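Local atomic coordinates of tRNA (guanine(26)-N(2))-dimethyltransferase (PDB entry 2EJT), a protein that probably transfers two methyl groups in turn from S-adenosylmethionine to the exocyclic N2 of a single guanine, position 26, in a number of tRNAs. Residues A[35-40]-A[62-67]; A[56-61]-A[84-89]; A[182-187]-A[197-202]; A[321-326]-A[358-363]. All coordinates share one frame; numbering follows the deposited sequence.

Starting from the N terminus, helix 33-46 enters contact 1, and the chain runs through strand 50-53 and the loop of contact 2 before helix 60-68 closes contact 1. Only after strand 73-78 does helix 81-94 close contact 2, so the two contacts cross along the chain; they touch in space, share helix 60-68 and both border S-adenosylmethionine. Contact 3 follows in series, across the chain's centre, folding the loop after helix 175-182 back on helix 192-209. Contact 4 comes last, closing helix-rich residues 327-357 by pairing strands 322-323 and 361-364; its nearest atoms stay about 5 Å from those of contact 3.

Contact 1: residues A[35-40]-A[62-67]; sequences NRDIVV and GIRFAL. With SAM (S-adenosylmethionine), chain B.
A bend at chi3 (59°) swings the guanidinium of Arg64 across to Asp37, whose CG is turned anti to its own carbonyl carbon and lies beside the backbone N. The two residues join helices 33-46 and 60-68 of the class I, Rossmann-like methyltransferase fold. The short segments diverge by 34°, with axes 10.2 Å apart, a gap bridged mainly by side chains. In a salt bridge, Arg64 NH2 gives Asp37 OD1 a nearly straight hydrogen bond of 2.6 Å, the oxygen lying in the guanidinium plane, whereas NH1 reaches the same oxygen only weakly. Carboxylate and guanidinium planes stand 76° apart, so this is a grip on one oxygen, not a flat two-oxygen pairing. Asp37 also accepts from the backbone N of Ala300 and Arg301. Val40 CG2 rests over one face of the guanidinium, 4.0 Å from NH2. Next to this polar pair, Phe65 CE2 lies 3.4 Å from Val39 CG1, the methyl coming obliquely to the ring. Glu8 bridges Arg36 and Arg64 and probably softens the proximity of their positive charges. Held also by Asn29 O, the Arg36 guanidinium presents its edge to the ligand carboxylate, NH2 donating to SAM OXT at 2.6 Å.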
# COMPACT_ATOMS: atom_id res chain seq x y z
N ASN A 35 -8.47 -4.69 -2.66
CA ASN A 35 -7.72 -3.60 -2.04
C ASN A 35 -8.61 -2.94 -1.00
O ASN A 35 -8.16 -2.63 0.11
CB ASN A 35 -7.30 -2.58 -3.10
CG ASN A 35 -6.63 -1.34 -2.51
OD1 ASN A 35 -7.26 -0.55 -1.79
ND2 ASN A 35 -5.35 -1.15 -2.81
N ARG A 36 -9.88 -2.73 -1.34
CA ARG A 36 -10.81 -2.10 -0.41
C ARG A 36 -11.11 -3.01 0.78
O ARG A 36 -11.32 -2.52 1.89
CB ARG A 36 -12.09 -1.68 -1.14
CG ARG A 36 -11.87 -0.51 -2.11
CD ARG A 36 -13.17 -0.02 -2.73
NE ARG A 36 -13.68 -0.86 -3.81
CZ ARG A 36 -13.27 -0.78 -5.08
NH1 ARG A 36 -13.79 -1.59 -6.00
NH2 ARG A 36 -12.35 0.11 -5.43
N ASP A 37 -11.12 -4.32 0.57
CA ASP A 37 -11.37 -5.25 1.67
C ASP A 37 -10.24 -5.16 2.71
O ASP A 37 -10.49 -5.20 3.91
CB ASP A 37 -11.44 -6.70 1.18
CG ASP A 37 -12.77 -7.04 0.53
OD1 ASP A 37 -13.81 -6.56 1.01
OD2 ASP A 37 -12.77 -7.81 -0.45
N ILE A 38 -9.00 -5.07 2.23
CA ILE A 38 -7.84 -4.99 3.11
C ILE A 38 -7.90 -3.75 3.99
O ILE A 38 -7.59 -3.81 5.17
CB ILE A 38 -6.50 -4.98 2.31
CG1 ILE A 38 -6.41 -6.22 1.41
CG2 ILE A 38 -5.31 -4.97 3.28
CD1 ILE A 38 -6.50 -7.54 2.15
N VAL A 39 -8.30 -2.62 3.41
CA VAL A 39 -8.40 -1.39 4.18
C VAL A 39 -9.46 -1.58 5.27
O VAL A 39 -9.23 -1.26 6.43
CB VAL A 39 -8.81 -0.18 3.31
CG1 VAL A 39 -8.53 1.11 4.06
CG2 VAL A 39 -8.08 -0.20 1.99
N VAL A 40 -10.61 -2.11 4.87
CA VAL A 40 -11.69 -2.35 5.82
C VAL A 40 -11.21 -3.18 7.00
O VAL A 40 -11.47 -2.83 8.16
CB VAL A 40 -12.89 -3.06 5.14
CG1 VAL A 40 -13.81 -3.70 6.18
CG2 VAL A 40 -13.68 -2.04 4.31
N GLY A 62 -15.26 5.12 0.66
CA GLY A 62 -15.77 5.82 1.83
C GLY A 62 -17.08 5.24 2.34
O GLY A 62 -17.30 5.19 3.55
N ILE A 63 -17.94 4.81 1.43
CA ILE A 63 -19.22 4.22 1.83
C ILE A 63 -18.96 2.95 2.63
O ILE A 63 -19.60 2.71 3.65
CB ILE A 63 -20.10 3.88 0.62
CG1 ILE A 63 -20.56 5.17 -0.06
CG2 ILE A 63 -21.30 3.05 1.06
CD1 ILE A 63 -21.28 4.95 -1.38
N ARG A 64 -18.01 2.14 2.18
CA ARG A 64 -17.69 0.91 2.90
C ARG A 64 -16.99 1.24 4.23
O ARG A 64 -17.15 0.52 5.21
CB ARG A 64 -16.81 0.00 2.04
CG ARG A 64 -17.53 -0.57 0.82
CD ARG A 64 -16.72 -1.69 0.19
NE ARG A 64 -16.48 -2.78 1.13
CZ ARG A 64 -15.62 -3.78 0.93
NH1 ARG A 64 -14.91 -3.84 -0.20
NH2 ARG A 64 -15.45 -4.71 1.86
N PHE A 65 -16.23 2.33 4.27
CA PHE A 65 -15.58 2.73 5.51
C PHE A 65 -16.68 2.98 6.55
O PHE A 65 -16.59 2.53 7.69
CB PHE A 65 -14.78 4.03 5.32
CG PHE A 65 -13.44 3.84 4.65
CD1 PHE A 65 -12.70 4.95 4.25
CD2 PHE A 65 -12.92 2.57 4.42
CE1 PHE A 65 -11.46 4.79 3.63
CE2 PHE A 65 -11.68 2.40 3.80
CZ PHE A 65 -10.95 3.52 3.41
N ALA A 66 -17.71 3.70 6.12
CA ALA A 66 -18.84 4.05 6.98
C ALA A 66 -19.68 2.84 7.38
O ALA A 66 -20.09 2.72 8.53
CB ALA A 66 -19.72 5.09 6.29
N LEU A 67 -19.92 1.93 6.43
CA LEU A 67 -20.72 0.73 6.69
C LEU A 67 -20.01 -0.43 7.38
O LEU A 67 -20.60 -1.15 8.19
CB LEU A 67 -21.31 0.20 5.38
CG LEU A 67 -22.39 1.02 4.68
CD1 LEU A 67 -22.70 0.39 3.33
CD2 LEU A 67 -23.64 1.07 5.57
N SAM B . -11.01 5.50 -4.59
CA SAM B . -11.44 4.56 -5.47
C SAM B . -12.09 3.29 -5.38
O SAM B . -12.98 3.21 -6.34
OXT SAM B . -11.78 2.45 -4.50
CB SAM B . -11.00 5.26 -6.79
CG SAM B . -10.39 6.35 -7.63
SD SAM B . -10.10 6.75 -9.28
CE SAM B . -9.15 5.44 -10.01
C5' SAM B . -9.31 8.26 -9.12
C4' SAM B . -10.21 9.45 -9.62
O4' SAM B . -9.51 10.55 -9.04
C3' SAM B . -11.50 10.00 -10.22
O3' SAM B . -12.88 9.79 -9.76
C2' SAM B . -11.23 11.50 -10.37
O2' SAM B . -11.92 12.41 -11.03
C1' SAM B . -9.94 11.78 -9.61
N9 SAM B . -9.03 13.06 -9.34
C8 SAM B . -8.06 13.45 -10.15
N7 SAM B . -7.49 14.52 -9.67
C5 SAM B . -8.08 14.84 -8.54
C6 SAM B . -7.89 15.87 -7.59
N6 SAM B . -6.94 16.78 -7.78
N1 SAM B . -8.70 15.92 -6.47
C2 SAM B . -9.69 15.00 -6.27
N3 SAM B . -9.88 14.00 -7.16
C4 SAM B . -9.10 13.90 -8.31

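Contact 2: residues A[56-61]-A[84-89]; sequences SATGIR and YELMKR. With SAM (S-adenosylmethionine), chain B.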
# COMPACT_ATOMS: atom_id res chain seq x y z
N SER A 56 -12.55 9.50 -4.27
CA SER A 56 -13.53 8.41 -4.20
C SER A 56 -14.31 7.97 -5.43
O SER A 56 -14.93 6.90 -5.40
CB SER A 56 -14.52 8.68 -3.06
OG SER A 56 -14.90 10.04 -3.02
N ALA A 57 -14.29 8.76 -6.50
CA ALA A 57 -15.02 8.41 -7.73
C ALA A 57 -16.50 8.11 -7.45
O ALA A 57 -17.30 9.03 -7.35
CB ALA A 57 -14.36 7.20 -8.40
N THR A 58 -16.85 6.84 -7.33
CA THR A 58 -18.24 6.47 -7.07
C THR A 58 -18.57 6.62 -5.59
O THR A 58 -19.75 6.69 -5.21
CB THR A 58 -18.54 5.00 -7.47
OG1 THR A 58 -17.75 4.13 -6.66
CG2 THR A 58 -18.21 4.76 -8.94
N GLY A 59 -17.53 6.66 -4.76
CA GLY A 59 -17.71 6.80 -3.33
C GLY A 59 -17.67 5.46 -2.61
O GLY A 59 -17.79 5.41 -1.39
N ILE A 60 -17.49 4.38 -3.36
CA ILE A 60 -17.48 3.03 -2.79
C ILE A 60 -16.55 2.82 -1.59
O ILE A 60 -16.92 2.16 -0.62
CB ILE A 60 -17.14 1.96 -3.86
CG1 ILE A 60 -17.18 0.56 -3.25
CG2 ILE A 60 -15.75 2.21 -4.45
CD1 ILE A 60 -18.51 0.18 -2.67
N ARG A 61 -15.34 3.37 -1.66
CA ARG A 61 -14.39 3.20 -0.56
C ARG A 61 -14.92 3.84 0.73
O ARG A 61 -15.04 3.17 1.76
CB ARG A 61 -13.03 3.80 -0.93
CG ARG A 61 -11.87 3.39 -0.04
CD ARG A 61 -10.55 3.94 -0.59
NE ARG A 61 -10.21 3.36 -1.88
CZ ARG A 61 -9.36 2.35 -2.05
NH1 ARG A 61 -9.12 1.88 -3.27
NH2 ARG A 61 -8.73 1.81 -1.01
N TYR A 84 -18.98 13.51 -8.05
CA TYR A 84 -19.62 14.12 -6.89
C TYR A 84 -21.12 13.79 -6.85
O TYR A 84 -21.62 13.33 -5.82
CB TYR A 84 -19.44 15.65 -6.93
CG TYR A 84 -20.14 16.37 -5.80
CD1 TYR A 84 -19.80 16.12 -4.47
CD2 TYR A 84 -21.14 17.31 -6.05
CE1 TYR A 84 -20.44 16.78 -3.41
CE2 TYR A 84 -21.79 17.98 -5.01
CZ TYR A 84 -21.44 17.71 -3.69
OH TYR A 84 -22.07 18.36 -2.66
N GLU A 85 -21.82 14.00 -7.96
CA GLU A 85 -23.24 13.71 -8.01
C GLU A 85 -23.53 12.24 -7.74
O GLU A 85 -24.50 11.90 -7.05
CB GLU A 85 -23.81 14.12 -9.37
CG GLU A 85 -23.69 15.62 -9.66
CD GLU A 85 -24.63 16.47 -8.82
OE1 GLU A 85 -24.45 17.71 -8.81
OE2 GLU A 85 -25.55 15.91 -8.17
N LEU A 86 -22.70 11.36 -8.28
CA LEU A 86 -22.88 9.93 -8.07
C LEU A 86 -22.61 9.58 -6.61
O LEU A 86 -23.28 8.73 -6.02
CB LEU A 86 -21.94 9.14 -8.99
CG LEU A 86 -22.16 7.62 -9.05
CD1 LEU A 86 -23.61 7.33 -9.39
CD2 LEU A 86 -21.22 7.01 -10.08
N MET A 87 -21.62 10.24 -6.01
CA MET A 87 -21.27 10.01 -4.61
C MET A 87 -22.46 10.29 -3.70
O MET A 87 -22.79 9.50 -2.82
CB MET A 87 -20.08 10.90 -4.21
CG MET A 87 -18.72 10.29 -4.52
SD MET A 87 -17.41 11.53 -4.71
CE MET A 87 -17.27 12.14 -3.07
N LYS A 88 -23.13 11.42 -3.92
CA LYS A 88 -24.29 11.77 -3.10
C LYS A 88 -25.39 10.74 -3.27
O LYS A 88 -26.05 10.36 -2.30
CB LYS A 88 -24.83 13.16 -3.49
CG LYS A 88 -23.88 14.31 -3.19
CD LYS A 88 -24.53 15.65 -3.47
CE LYS A 88 -24.89 15.80 -4.94
NZ LYS A 88 -25.61 17.08 -5.19
N ARG A 89 -25.59 10.29 -4.50
CA ARG A 89 -26.62 9.31 -4.79
C ARG A 89 -26.35 7.96 -4.12
O ARG A 89 -27.24 7.40 -3.48
CB ARG A 89 -26.75 9.13 -6.30
CG ARG A 89 -27.95 8.30 -6.71
CD ARG A 89 -28.23 8.44 -8.19
NE ARG A 89 -29.50 7.81 -8.56
CZ ARG A 89 -29.99 7.78 -9.79
NH1 ARG A 89 -31.15 7.18 -10.03
NH2 ARG A 89 -29.32 8.35 -10.79
N SAM B . -11.01 5.50 -4.59
CA SAM B . -11.44 4.56 -5.47
C SAM B . -12.09 3.29 -5.38
O SAM B . -12.98 3.21 -6.34
OXT SAM B . -11.78 2.45 -4.50
CB SAM B . -11.00 5.26 -6.79
CG SAM B . -10.39 6.35 -7.63
SD SAM B . -10.10 6.75 -9.28
CE SAM B . -9.15 5.44 -10.01
C5' SAM B . -9.31 8.26 -9.12
C4' SAM B . -10.21 9.45 -9.62
O4' SAM B . -9.51 10.55 -9.04
C3' SAM B . -11.50 10.00 -10.22
O3' SAM B . -12.88 9.79 -9.76
C2' SAM B . -11.23 11.50 -10.37
O2' SAM B . -11.92 12.41 -11.03
C1' SAM B . -9.94 11.78 -9.61
N9 SAM B . -9.03 13.06 -9.34
C8 SAM B . -8.06 13.45 -10.15
N7 SAM B . -7.49 14.52 -9.67
C5 SAM B . -8.08 14.84 -8.54
C6 SAM B . -7.89 15.87 -7.59
N6 SAM B . -6.94 16.78 -7.78
N1 SAM B . -8.70 15.92 -6.47
C2 SAM B . -9.69 15.00 -6.27
N3 SAM B . -9.88 14.00 -7.16
C4 SAM B . -9.10 13.90 -8.31
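Leu86 is the first residue of helix 81-94 here to meet the loop between strand 50-53 and helix 60-68, the cofactor-binding turn of a class I methyltransferase fold. Its CD2 lies 3.9 Å from Thr58 CG2, the two side chains running side by side in the same direction. Met87 then packs against the turn: its CG lies 3.4 Å from Ala57 O, and a bend at chi3 (69°) brings CE within 3.2 Å of Ser56 OG. The same CG leaves little room at Gly59, the helix N-cap, where a CB would come close to it and, at phi 96°, also jam against the preceding carbonyl oxygen. One turn further along this helix, Asn90 binds Thr58 O.

A type II' turn closed by Gly59 N to Ser56 O (2.7 Å) shapes the loop, bringing Ala57 CB to 3.3 Å from SAM O3'. Beyond it, Arg61 reaches the ligand carboxylate obliquely, while its guanidinium also forms salt bridges with Asp136 and Asp138. A leucine in place of Arg61 would probably leave these two aspartates without their cationic mate and the ligand carboxylate with weaker electrostatic support. Both of the arginine's bonds to that group are weak, NH1 approaching SAM OXT at 3.0 Å and NE at 3.2 Å.

Contact 3: residues A[182-187]-A[197-202]; sequences YLAVPL and TRILVG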
# COMPACT_ATOMS: atom_id res chain seq x y z
N TYR A 182 9.43 9.62 -7.86
CA TYR A 182 9.84 9.07 -6.58
C TYR A 182 11.24 9.42 -6.08
O TYR A 182 11.61 9.05 -4.97
CB TYR A 182 9.67 7.55 -6.63
CG TYR A 182 8.25 7.16 -6.95
CD1 TYR A 182 7.25 7.23 -5.98
CD2 TYR A 182 7.88 6.80 -8.25
CE1 TYR A 182 5.91 6.95 -6.29
CE2 TYR A 182 6.54 6.52 -8.58
CZ TYR A 182 5.57 6.60 -7.59
OH TYR A 182 4.25 6.37 -7.90
N LEU A 183 12.01 10.15 -6.89
CA LEU A 183 13.35 10.55 -6.48
C LEU A 183 14.17 9.35 -6.00
O LEU A 183 14.83 9.39 -4.97
CB LEU A 183 13.26 11.61 -5.39
CG LEU A 183 12.58 12.91 -5.84
CD1 LEU A 183 12.45 13.88 -4.67
CD2 LEU A 183 13.40 13.55 -6.96
N ALA A 184 14.11 8.27 -6.78
CA ALA A 184 14.84 7.05 -6.48
C ALA A 184 15.19 6.33 -7.79
O ALA A 184 14.48 6.46 -8.78
CB ALA A 184 13.98 6.14 -5.61
N VAL A 185 16.30 5.60 -7.77
CA VAL A 185 16.74 4.83 -8.93
C VAL A 185 16.12 3.44 -8.79
O VAL A 185 16.45 2.71 -7.85
CB VAL A 185 18.28 4.72 -8.98
CG1 VAL A 185 18.70 3.88 -10.18
CG2 VAL A 185 18.91 6.12 -9.07
N PRO A 186 15.22 3.06 -9.71
CA PRO A 186 14.56 1.75 -9.68
C PRO A 186 15.39 0.58 -10.19
O PRO A 186 16.28 0.75 -11.03
CB PRO A 186 13.32 1.99 -10.54
CG PRO A 186 13.88 2.87 -11.63
CD PRO A 186 14.73 3.87 -10.85
N LEU A 187 15.08 -0.60 -9.68
CA LEU A 187 15.77 -1.83 -10.07
C LEU A 187 14.82 -2.76 -10.82
O LEU A 187 13.78 -3.17 -10.29
CB LEU A 187 16.31 -2.55 -8.83
CG LEU A 187 16.86 -3.97 -9.03
CD1 LEU A 187 18.00 -3.96 -10.02
CD2 LEU A 187 17.32 -4.53 -7.69
N THR A 197 7.94 -1.38 -3.89
CA THR A 197 7.20 -1.20 -2.64
C THR A 197 8.06 -0.43 -1.63
O THR A 197 7.56 0.46 -0.93
CB THR A 197 6.81 -2.58 -2.01
OG1 THR A 197 5.99 -3.32 -2.92
CG2 THR A 197 6.05 -2.38 -0.71
N ARG A 198 9.34 -0.77 -1.55
CA ARG A 198 10.25 -0.10 -0.63
C ARG A 198 10.56 1.33 -1.07
O ARG A 198 10.92 2.16 -0.24
CB ARG A 198 11.55 -0.91 -0.47
CG ARG A 198 11.35 -2.17 0.38
CD ARG A 198 12.63 -3.00 0.53
NE ARG A 198 12.35 -4.23 1.27
CZ ARG A 198 12.18 -4.29 2.59
NH1 ARG A 198 11.92 -5.47 3.16
NH2 ARG A 198 12.29 -3.20 3.34
N ILE A 199 10.42 1.61 -2.36
CA ILE A 199 10.65 2.96 -2.88
C ILE A 199 9.46 3.83 -2.45
O ILE A 199 9.63 4.97 -2.03
CB ILE A 199 10.76 2.95 -4.44
CG1 ILE A 199 12.10 2.34 -4.85
CG2 ILE A 199 10.60 4.37 -4.99
CD1 ILE A 199 12.29 2.21 -6.35
N LEU A 200 8.26 3.26 -2.55
CA LEU A 200 7.04 3.97 -2.17
C LEU A 200 7.12 4.34 -0.68
O LEU A 200 6.90 5.49 -0.31
CB LEU A 200 5.82 3.07 -2.39
CG LEU A 200 4.48 3.68 -2.84
CD1 LEU A 200 3.35 2.93 -2.14
CD2 LEU A 200 4.41 5.16 -2.54
N VAL A 201 7.43 3.35 0.15
CA VAL A 201 7.52 3.57 1.59
C VAL A 201 8.62 4.58 1.89
O VAL A 201 8.46 5.46 2.73
CB VAL A 201 7.83 2.24 2.35
CG1 VAL A 201 8.05 2.52 3.83
CG2 VAL A 201 6.67 1.25 2.15
N GLY A 202 9.75 4.44 1.19
CA GLY A 202 10.87 5.33 1.39
C GLY A 202 10.59 6.78 1.00
O GLY A 202 11.13 7.69 1.63
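Apolar packing carries this contact, and Ile199 on helix 192-209 is its focus, touched by Tyr182 at the end of helix 175-182 and by Ala184 and Pro186 of the loop after it. With chi1 at -73°, the CG2 branch of Ile199 lies opposite its backbone N and meets Tyr182 CB at 3.7 Å, the two side chains crossing at about a right angle. The same methyl touches Ala184 CB at 3.9 Å. The other branch, extended through chi2, carries CD1 toward Pro186, 4.1 Å from CA and 4.3 Å from the ring's CB. Tyr182 CE1 makes a looser approach of 4.4 Å to Leu200 CD2.

Polar bonding is left to partners outside the pair. Leu183, with positive phi, takes the chain out of helix 175-182, and its carbonyl together with that of Tyr182 is held by Arg206, farther along helix 192-209. Val185 pairs through its backbone with Gly274, and Tyr182 OH has a weak bond to Ser142.

Strands 213-223 and 226-235 lie beneath other residues of the long helix, among them Val201. Between the segments, then, lies apolar packing of buried side chains, while bonds to Arg206 and Gly274 are among those holding the loop.

Contact 4: residues A[321-326]-A[358-363]; sequences FYDTHA and SPTGIK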
# COMPACT_ATOMS: atom_id res chain seq x y z
N PHE A 321 14.75 -10.90 -1.53
CA PHE A 321 14.63 -12.35 -1.57
C PHE A 321 15.41 -12.91 -2.75
O PHE A 321 15.99 -12.17 -3.53
CB PHE A 321 13.15 -12.73 -1.69
CG PHE A 321 12.47 -12.15 -2.91
CD1 PHE A 321 12.47 -12.83 -4.12
CD2 PHE A 321 11.83 -10.92 -2.84
CE1 PHE A 321 11.84 -12.30 -5.25
CE2 PHE A 321 11.19 -10.37 -3.96
CZ PHE A 321 11.20 -11.07 -5.17
N TYR A 322 15.43 -14.23 -2.85
CA TYR A 322 16.12 -14.90 -3.94
C TYR A 322 15.06 -15.57 -4.80
O TYR A 322 14.26 -16.37 -4.32
CB TYR A 322 17.11 -15.94 -3.40
CG TYR A 322 18.20 -15.33 -2.54
CD1 TYR A 322 19.09 -14.39 -3.06
CD2 TYR A 322 18.30 -15.65 -1.19
CE1 TYR A 322 20.06 -13.78 -2.26
CE2 TYR A 322 19.26 -15.05 -0.37
CZ TYR A 322 20.13 -14.12 -0.91
OH TYR A 322 21.07 -13.52 -0.10
N ASP A 323 15.05 -15.21 -6.08
CA ASP A 323 14.09 -15.78 -7.01
C ASP A 323 14.75 -16.99 -7.65
O ASP A 323 15.73 -16.88 -8.39
CB ASP A 323 13.71 -14.74 -8.07
CG ASP A 323 12.61 -15.22 -8.97
OD1 ASP A 323 12.87 -16.12 -9.79
OD2 ASP A 323 11.47 -14.71 -8.86
N THR A 324 14.20 -18.17 -7.35
CA THR A 324 14.72 -19.43 -7.85
C THR A 324 14.83 -19.50 -9.37
O THR A 324 15.82 -20.00 -9.91
CB THR A 324 13.84 -20.60 -7.38
OG1 THR A 324 13.82 -20.63 -5.95
CG2 THR A 324 14.39 -21.92 -7.88
N HIS A 325 13.81 -19.01 -10.07
CA HIS A 325 13.82 -19.04 -11.52
C HIS A 325 14.86 -18.08 -12.10
O HIS A 325 15.71 -18.48 -12.88
CB HIS A 325 12.44 -18.68 -12.07
CG HIS A 325 12.31 -18.88 -13.54
ND1 HIS A 325 12.30 -20.13 -14.13
CD2 HIS A 325 12.22 -17.99 -14.56
CE1 HIS A 325 12.19 -20.00 -15.44
NE2 HIS A 325 12.15 -18.71 -15.73
N ALA A 326 14.79 -16.81 -11.71
CA ALA A 326 15.71 -15.79 -12.20
C ALA A 326 17.17 -16.13 -11.92
O ALA A 326 18.02 -16.02 -12.80
CB ALA A 326 15.37 -14.43 -11.60
N SER A 358 6.63 -12.57 -5.43
CA SER A 358 6.92 -13.42 -6.58
C SER A 358 6.56 -14.87 -6.29
O SER A 358 6.68 -15.33 -5.16
CB SER A 358 8.42 -13.33 -6.92
OG SER A 358 8.79 -14.32 -7.84
N PRO A 359 6.11 -15.61 -7.31
CA PRO A 359 5.72 -17.01 -7.17
C PRO A 359 6.91 -17.95 -6.95
O PRO A 359 6.77 -19.01 -6.34
CB PRO A 359 4.97 -17.29 -8.47
CG PRO A 359 5.70 -16.44 -9.45
CD PRO A 359 5.88 -15.14 -8.70
N THR A 360 8.07 -17.56 -7.44
CA THR A 360 9.28 -18.37 -7.31
C THR A 360 10.29 -17.74 -6.35
O THR A 360 11.45 -18.16 -6.30
CB THR A 360 9.97 -18.56 -8.67
OG1 THR A 360 10.11 -17.29 -9.32
CG2 THR A 360 9.15 -19.51 -9.55
N GLY A 361 9.86 -16.75 -5.59
CA GLY A 361 10.76 -16.10 -4.66
C GLY A 361 10.83 -16.76 -3.29
O GLY A 361 9.85 -17.32 -2.79
N ILE A 362 12.00 -16.71 -2.67
CA ILE A 362 12.19 -17.28 -1.35
C ILE A 362 12.94 -16.30 -0.46
O ILE A 362 14.06 -15.90 -0.77
CB ILE A 362 13.00 -18.59 -1.39
CG1 ILE A 362 12.23 -19.68 -2.14
CG2 ILE A 362 13.31 -19.06 0.03
CD1 ILE A 362 13.09 -20.88 -2.49
N LYS A 363 12.30 -15.91 0.64
CA LYS A 363 12.93 -15.01 1.60
C LYS A 363 13.63 -15.90 2.62
O LYS A 363 13.04 -16.85 3.14
CB LYS A 363 11.87 -14.14 2.28
CG LYS A 363 11.34 -13.04 1.37
CD LYS A 363 10.40 -12.11 2.11
CE LYS A 363 10.17 -10.83 1.32
NZ LYS A 363 11.36 -9.93 1.36
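Asp323 OD2 accepts a 2.9 Å hydrogen bond from Ser358 OG, met nearly in line with the C-O bond, while Thr360 OG1 lies 3.0 Å from both OD1 and OD2 of Asp323, a weak bond that could go to either. The contact sits in a small antiparallel sheet whose succession of helices and strands is consistent with a winged-helix domain. Asp323 is also the N-cap of helix 324-331: with CG anti to the backbone N (chi1 -174°), OD1 receives Ala326 N at 2.8 Å in an almost straight bond (176°). Were Asp323 an alanine, Ala326 N would probably lose its cap and Ser358 OG and Thr360 OG1 their shared acceptor, freeing the corner at 359-360 to shift.

Next to it, Tyr322 and Ile362 form a hydrogen-bonded antiparallel pair, with Tyr322 N donating to Ile362 O at 3.0 Å and Ile362 N returning the bond to Tyr322 O. Thr324 N, at the helix start, adds a bond to Thr360 O (2.9 Å).

Ile362 packs on Val338 and Ile341 of helix 338-347, and its CD1 lies 3.5 Å from Thr324 OG1. Gly361 meets the ring of Phe321, where a CB would clash; CA lies 3.7 Å from CD1.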